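Hypothetical protein EF0006 (Enterococcus faecalis, PDB 2GMQ) is of unknown function but belongs to the PrgU-like family and may take part in the pheromone response of enterococcal plasmids. Local coordinates at residues A44-M47 / W48-Q52; K51-T54 / E55-Q59. All coordinates share one frame; numbering follows the deposited sequence.

Interaction 1: residues A44-M47 / W48-Q52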
ATOM      1  N   ALA A  44       7.424 -11.997   9.264  1.00 22.98           N
ATOM      2  CA  ALA A  44       7.840 -12.925  10.341  1.00 23.47           C
ATOM      3  C   ALA A  44       7.710 -14.384   9.866  1.00 23.13           C
ATOM      4  O   ALA A  44       8.569 -15.235  10.210  1.00 23.93           O
ATOM      5  CB  ALA A  44       7.071 -12.725  11.568  1.00 24.46           C
HETATM    6  N   MSE A  45       6.632 -14.680   9.110  1.00 22.69           N
HETATM    7  CA  MSE A  45       6.456 -16.024   8.594  0.50 23.58           C
HETATM    8  C   MSE A  45       7.557 -16.360   7.607  1.00 22.93           C
HETATM    9  O   MSE A  45       8.147 -17.415   7.695  1.00 22.04           O
HETATM   10  CB  MSE A  45       5.085 -16.195   7.962  0.50 24.06           C
HETATM   11  CG  MSE A  45       4.835 -17.642   7.549  0.50 26.24           C
HETATM   12 SE   MSE A  45       4.639 -18.925   9.077  0.50 38.35          SE
HETATM   13  CE  MSE A  45       2.747 -18.541   9.467  0.50 36.75           C
ATOM     14  N   GLU A  46       7.863 -15.454   6.693  1.00 22.82           N
ATOM     15  CA  GLU A  46       9.013 -15.647   5.828  1.00 22.67           C
ATOM     16  C   GLU A  46      10.289 -15.930   6.631  1.00 22.74           C
ATOM     17  O   GLU A  46      10.980 -16.865   6.262  1.00 22.92           O
ATOM     18  CB  GLU A  46       9.178 -14.391   4.930  1.00 21.27           C
ATOM     19  CG  GLU A  46      10.095 -14.606   3.768  1.00 21.63           C
ATOM     20  CD  GLU A  46      10.825 -13.295   3.462  1.00 23.89           C
ATOM     21  OE1 GLU A  46      10.364 -12.653   2.502  1.00 24.85           O
ATOM     22  OE2 GLU A  46      11.823 -12.973   4.178  1.00 24.44           O
HETATM   23  N   MSE A  47      10.610 -15.142   7.689  1.00 23.08           N
HETATM   24  CA  MSE A  47      11.828 -15.285   8.438  1.00 23.53           C
HETATM   25  C   MSE A  47      11.775 -16.636   9.165  1.00 23.18           C
HETATM   26  O   MSE A  47      12.845 -17.291   9.300  1.00 23.46           O
HETATM   27  CB  MSE A  47      11.982 -14.153   9.450  1.00 20.24           C
HETATM   28  CG  MSE A  47      12.135 -12.855   8.710  1.00 19.98           C
HETATM   29 SE   MSE A  47      12.429 -11.536  10.149  1.00 37.71          SE
HETATM   30  CE  MSE A  47      13.434 -10.158   9.085  1.00 25.80           C
ATOM     31  N   TRP A  48      10.565 -17.078   9.559  1.00 23.08           N
ATOM     32  CA  TRP A  48      10.433 -18.376  10.170  0.50 23.82           C
ATOM     33  C   TRP A  48      10.855 -19.530   9.222  1.00 23.41           C
ATOM     34  O   TRP A  48      11.602 -20.432   9.602  1.00 24.58           O
ATOM     35  CB  TRP A  48       9.007 -18.568  10.662  0.50 24.08           C
ATOM     36  CG  TRP A  48       8.934 -19.774  11.380  0.50 25.31           C
ATOM     37  CD1 TRP A  48       9.500 -20.043  12.582  0.50 27.84           C
ATOM     38  CD2 TRP A  48       8.331 -20.967  10.926  0.50 25.22           C
ATOM     39  NE1 TRP A  48       9.275 -21.340  12.930  0.50 24.29           N
ATOM     40  CE2 TRP A  48       8.528 -21.937  11.938  0.50 27.56           C
ATOM     41  CE3 TRP A  48       7.600 -21.313   9.776  0.50 25.83           C
ATOM     42  CZ2 TRP A  48       8.047 -23.253  11.826  0.50 26.27           C
ATOM     43  CZ3 TRP A  48       7.099 -22.634   9.674  0.50 24.66           C
ATOM     44  CH2 TRP A  48       7.329 -23.578  10.697  0.50 27.57           C
ATOM     45  N   TYR A  49      10.395 -19.484   7.976  1.00 23.08           N
ATOM     46  CA  TYR A  49      10.728 -20.535   7.020  1.00 24.41           C
ATOM     47  C   TYR A  49      12.236 -20.504   6.744  1.00 23.72           C
ATOM     48  O   TYR A  49      12.818 -21.609   6.619  1.00 22.98           O
ATOM     49  CB  TYR A  49       9.973 -20.431   5.702  1.00 22.04           C
ATOM     50  CG  TYR A  49       8.548 -20.904   5.766  1.00 21.32           C
ATOM     51  CD1 TYR A  49       8.270 -22.262   5.771  1.00 24.08           C
ATOM     52  CD2 TYR A  49       7.482 -20.019   5.870  1.00 20.34           C
ATOM     53  CE1 TYR A  49       6.943 -22.705   5.802  1.00 30.89           C
ATOM     54  CE2 TYR A  49       6.153 -20.453   5.904  1.00 23.95           C
ATOM     55  CZ  TYR A  49       5.903 -21.802   5.897  1.00 25.36           C
ATOM     56  OH  TYR A  49       4.628 -22.341   5.906  1.00 24.47           O
ATOM     57  N   ASN A  50      12.825 -19.295   6.678  1.00 24.22           N
ATOM     58  CA  ASN A  50      14.224 -19.139   6.334  1.00 22.57           C
ATOM     59  C   ASN A  50      15.159 -19.247   7.541  1.00 23.67           C
ATOM     60  O   ASN A  50      16.377 -19.270   7.341  1.00 25.42           O
ATOM     61  CB  ASN A  50      14.520 -17.815   5.590  1.00 21.80           C
ATOM     62  CG  ASN A  50      13.847 -17.741   4.213  1.00 22.98           C
ATOM     63  OD1 ASN A  50      13.684 -18.771   3.523  1.00 23.20           O
ATOM     64  ND2 ASN A  50      13.502 -16.512   3.788  1.00 21.54           N
ATOM     65  N   LYS A  51      14.608 -19.210   8.750  1.00 21.98           N
ATOM     66  CA  LYS A  51      15.415 -19.119   9.958  1.00 23.13           C
ATOM     67  C   LYS A  51      16.334 -17.876   9.951  1.00 24.60           C
ATOM     68  O   LYS A  51      17.467 -17.880  10.454  1.00 24.34           O
ATOM     69  CB  LYS A  51      16.171 -20.474  10.100  1.00 24.10           C
ATOM     70  CG  LYS A  51      15.295 -21.714   9.982  1.00 27.93           C
ATOM     71  CD  LYS A  51      14.235 -21.689  11.070  1.00 33.31           C
ATOM     72  CE  LYS A  51      13.169 -22.852  10.997  1.00 32.45           C
ATOM     73  NZ  LYS A  51      12.431 -23.171   9.687  1.00 34.40           N
ATOM     74  N   GLN A  52      15.824 -16.785   9.374  1.00 23.11           N
ATOM     75  CA  GLN A  52      16.627 -15.576   9.225  1.00 24.63           C
ATOM     76  C   GLN A  52      16.822 -14.971  10.606  1.00 25.06           C
ATOM     77  O   GLN A  52      17.947 -14.643  10.995  1.00 25.91           O
ATOM     78  CB  GLN A  52      15.972 -14.623   8.242  1.00 24.90           C
ATOM     79  CG  GLN A  52      16.842 -13.363   8.220  1.00 25.07           C
ATOM     80  CD  GLN A  52      16.457 -12.458   7.113  1.00 25.32           C
ATOM     81  OE1 GLN A  52      15.331 -12.437   6.704  1.00 24.11           O
ATOM     82  NE2 GLN A  52      17.432 -11.694   6.613  1.00 26.64           N
TER
HETATM   83  O   HOH W   1      13.711 -14.398   5.522  1.00 23.05           O
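CG of Met45 lies opposite the backbone N (chi1 -174°), and a bend at chi2 (69°) brings SE beside the rings of Trp48 and Tyr49, one turn further along the helix. Both are oblique Met-aromatic contacts: SE lies 3.9 Å from CE3 of Trp48 and 3.8 Å from CE2 of Tyr49. CG of Met45 adds an apolar contact to the same CE2 at 3.5 Å. Methionine, long and flexible with a polarisable sulfur (selenium in this crystal), can fold against two rings at once. Met45 and Trp48 each have a second conformer, so this describes one of them. The rings also meet, CE3 of Trp48 lying above the centre of the Tyr49 ring.

On another flank a water donates to Glu46 OE2 and Gln52 OE1, and accepts from Asn50 ND2 at 2.7 Å. Arg43 reaches both OE2 and Gln52 OE1; from the second subunit, Arg43 forms a salt bridge with OE2, Gln19 N serves Glu46 OE1 and Ala17 N serves Asn50 OD1.

The helix closes with a Schellman motif: Lys51 takes positive phi, Gln52 N bonds to Met47 O at 3.0 Å, and a weak bond joins Lys51 N to Trp48 O. Lys51 NZ folds back to donate to Trp48 O at 2.9 Å.

Within the fold, Met47 packs on Ile18 of strand 15-19, Ala44 on Val94 and Pro95 of strand 94-98, and the Glu46-Asn50 flank of helix 41-50 faces the second subunit.

Interaction 2: residues K51-T54 / E55-Q59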
ATOM      1  N   LYS A  51      14.608 -19.210   8.750  1.00 21.98           N
ATOM      2  CA  LYS A  51      15.415 -19.119   9.958  1.00 23.13           C
ATOM      3  C   LYS A  51      16.334 -17.876   9.951  1.00 24.60           C
ATOM      4  O   LYS A  51      17.467 -17.880  10.454  1.00 24.34           O
ATOM      5  CB  LYS A  51      16.171 -20.474  10.100  1.00 24.10           C
ATOM      6  CG  LYS A  51      15.295 -21.714   9.982  1.00 27.93           C
ATOM      7  CD  LYS A  51      14.235 -21.689  11.070  1.00 33.31           C
ATOM      8  CE  LYS A  51      13.169 -22.852  10.997  1.00 32.45           C
ATOM      9  NZ  LYS A  51      12.431 -23.171   9.687  1.00 34.40           N
ATOM     10  N   GLN A  52      15.824 -16.785   9.374  1.00 23.11           N
ATOM     11  CA  GLN A  52      16.627 -15.576   9.225  1.00 24.63           C
ATOM     12  C   GLN A  52      16.822 -14.971  10.606  1.00 25.06           C
ATOM     13  O   GLN A  52      17.947 -14.643  10.995  1.00 25.91           O
ATOM     14  CB  GLN A  52      15.972 -14.623   8.242  1.00 24.90           C
ATOM     15  CG  GLN A  52      16.842 -13.363   8.220  1.00 25.07           C
ATOM     16  CD  GLN A  52      16.457 -12.458   7.113  1.00 25.32           C
ATOM     17  OE1 GLN A  52      15.331 -12.437   6.704  1.00 24.11           O
ATOM     18  NE2 GLN A  52      17.432 -11.694   6.613  1.00 26.64           N
ATOM     19  N   ILE A  53      15.746 -14.910  11.383  1.00 24.58           N
ATOM     20  CA  ILE A  53      15.805 -14.594  12.790  1.00 26.28           C
ATOM     21  C   ILE A  53      15.024 -15.687  13.460  1.00 27.63           C
ATOM     22  O   ILE A  53      13.963 -16.131  12.924  1.00 29.61           O
ATOM     23  CB  ILE A  53      15.165 -13.233  13.133  1.00 27.77           C
ATOM     24  CG1 ILE A  53      15.850 -12.121  12.310  1.00 26.64           C
ATOM     25  CG2 ILE A  53      15.347 -12.868  14.651  1.00 27.28           C
ATOM     26  CD1 ILE A  53      15.184 -10.776  12.459  1.00 26.67           C
ATOM     27  N   THR A  54      15.566 -16.152  14.570  1.00 26.35           N
ATOM     28  CA  THR A  54      14.960 -17.269  15.305  1.00 27.23           C
ATOM     29  C   THR A  54      15.004 -17.000  16.777  1.00 28.09           C
ATOM     30  O   THR A  54      15.777 -16.179  17.231  1.00 27.86           O
ATOM     31  CB  THR A  54      15.765 -18.571  15.106  1.00 27.78           C
ATOM     32  OG1 THR A  54      17.087 -18.413  15.655  1.00 28.93           O
ATOM     33  CG2 THR A  54      15.776 -19.048  13.654  1.00 26.76           C
ATOM     34  N   GLU A  55      14.228 -17.762  17.554  1.00 29.19           N
ATOM     35  CA  GLU A  55      14.281 -17.643  18.999  1.00 30.29           C
ATOM     36  C   GLU A  55      15.703 -17.855  19.508  1.00 29.48           C
ATOM     37  O   GLU A  55      16.131 -17.105  20.408  1.00 28.31           O
ATOM     38  CB  GLU A  55      13.261 -18.585  19.676  1.00 31.44           C
ATOM     39  CG  GLU A  55      12.309 -17.783  20.639  1.00 38.65           C
ATOM     40  CD  GLU A  55      10.794 -18.144  20.466  1.00 45.87           C
ATOM     41  OE1 GLU A  55      10.374 -18.575  19.356  1.00 49.77           O
ATOM     42  OE2 GLU A  55      10.016 -17.970  21.444  1.00 49.20           O
ATOM     43  N   GLU A  56      16.449 -18.800  18.905  1.00 29.28           N
ATOM     44  CA  GLU A  56      17.802 -19.073  19.392  0.50 29.40           C
ATOM     45  C   GLU A  56      18.812 -17.977  19.039  1.00 29.99           C
ATOM     46  O   GLU A  56      19.720 -17.707  19.834  1.00 30.31           O
ATOM     47  CB  GLU A  56      18.322 -20.477  19.005  0.50 29.76           C
ATOM     48  CG  GLU A  56      19.772 -20.764  19.492  0.50 30.38           C
ATOM     49  CD  GLU A  56      19.967 -20.519  21.081  0.50 31.82           C
ATOM     50  OE1 GLU A  56      19.866 -19.302  21.591  0.50 33.23           O
ATOM     51  OE2 GLU A  56      20.267 -21.544  21.829  0.50 33.51           O
ATOM     52  N   ASN A  57      18.632 -17.281  17.914  1.00 29.03           N
ATOM     53  CA  ASN A  57      19.644 -16.320  17.502  1.00 28.53           C
ATOM     54  C   ASN A  57      19.275 -14.842  17.719  1.00 27.61           C
ATOM     55  O   ASN A  57      20.131 -13.940  17.486  1.00 27.64           O
ATOM     56  CB  ASN A  57      20.064 -16.563  16.027  1.00 29.06           C
ATOM     57  CG  ASN A  57      19.059 -16.031  15.005  1.00 30.27           C
ATOM     58  OD1 ASN A  57      18.145 -15.253  15.317  1.00 26.52           O
ATOM     59  ND2 ASN A  57      19.230 -16.451  13.746  1.00 31.39           N
ATOM     60  N   ILE A  58      18.030 -14.566  18.123  1.00 25.55           N
ATOM     61  CA  ILE A  58      17.565 -13.140  18.022  1.00 25.57           C
ATOM     62  C   ILE A  58      18.446 -12.238  18.902  1.00 24.54           C
ATOM     63  O   ILE A  58      18.744 -11.042  18.547  1.00 24.06           O
ATOM     64  CB  ILE A  58      16.035 -13.016  18.341  1.00 25.51           C
ATOM     65  CG1 ILE A  58      15.572 -11.565  18.136  1.00 26.58           C
ATOM     66  CG2 ILE A  58      15.721 -13.604  19.726  1.00 25.83           C
ATOM     67  CD1 ILE A  58      14.042 -11.292  18.332  1.00 26.98           C
ATOM     68  N   GLN A  59      18.907 -12.775  20.036  1.00 26.55           N
ATOM     69  CA  GLN A  59      19.634 -11.940  20.986  1.00 28.46           C
ATOM     70  C   GLN A  59      21.095 -11.699  20.583  1.00 28.91           C
ATOM     71  O   GLN A  59      21.788 -10.976  21.269  1.00 29.78           O
ATOM     72  CB  GLN A  59      19.421 -12.425  22.432  1.00 30.34           C
ATOM     73  CG  GLN A  59      17.947 -12.152  22.856  1.00 33.07           C
ATOM     74  CD  GLN A  59      17.701 -12.085  24.360  1.00 38.10           C
ATOM     75  OE1 GLN A  59      18.450 -12.641  25.167  1.00 38.50           O
ATOM     76  NE2 GLN A  59      16.601 -11.450  24.734  1.00 39.61           N
TER
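Thr54 and Asn57 hold each other through hydrogen bonds that run both ways. Thr54 N donates to Asn57 OD1 at 2.8 Å, and the bond is nearly straight at the hydrogen (167°), although the donor stands well above the plane of the amide instead of on a lone pair. In return, Asn57 N donates to Thr54 OG1 at 3.0 Å. This exchange, each side chain accepting from the other residue's backbone N-H, has the reciprocal pattern of a capping box. Both side chains owe their reach to chi1: OG1 of Thr54 (63°) and CG of Asn57 (78°) each sit between their own backbone N and carbonyl carbon, curled back over the main chain, and the two side chains cross at about a right angle.

Weaker backbone bonds add to the turn. Thr54 O accepts from Asn57 N at 3.1 Å and from Ile58 N at 2.9 Å, both bent at the hydrogen.

The apolar part lies beside this network, where CG2 of Ile53 meets CG1 of Ile58 at 3.7 Å. Branched aliphatic residues suit these two buried places, since both also press on Tyr84 of strand 83-85 and Phe97 of strand 94-98.

Chemically, a short threonine hydroxyl and a short asparagine amide supply acceptors to the N-H groups of Asn57 and Thr54, and Asn57 N is shared between Thr54 OG1 and, weakly, Thr54 O. Polar bonding thus sets the path of the backbone, while the two isoleucines bind the turn to the sheet.

How the interactions relate
Interactions 1 and 2 are consecutive pieces of one chain, with centres about 9 Å apart, and they share Lys51 and Gln52. The first ends helix 41-50 and the second forms the turn that leads on toward strand 63-68; only Gln52 and Ile53 lie between Lys51, which ends the helix, and Thr54, which begins the turn. Ile53 joins them: its CD1 packs on SE of Met47 at 3.7 Å, while its other branch belongs to interaction 2. Their surroundings differ. Five residues of 44-52 come within reach of the second subunit, whereas in 51-59 Gln52 alone does so. The protein's function is unknown, and neither contact includes a bound ligand.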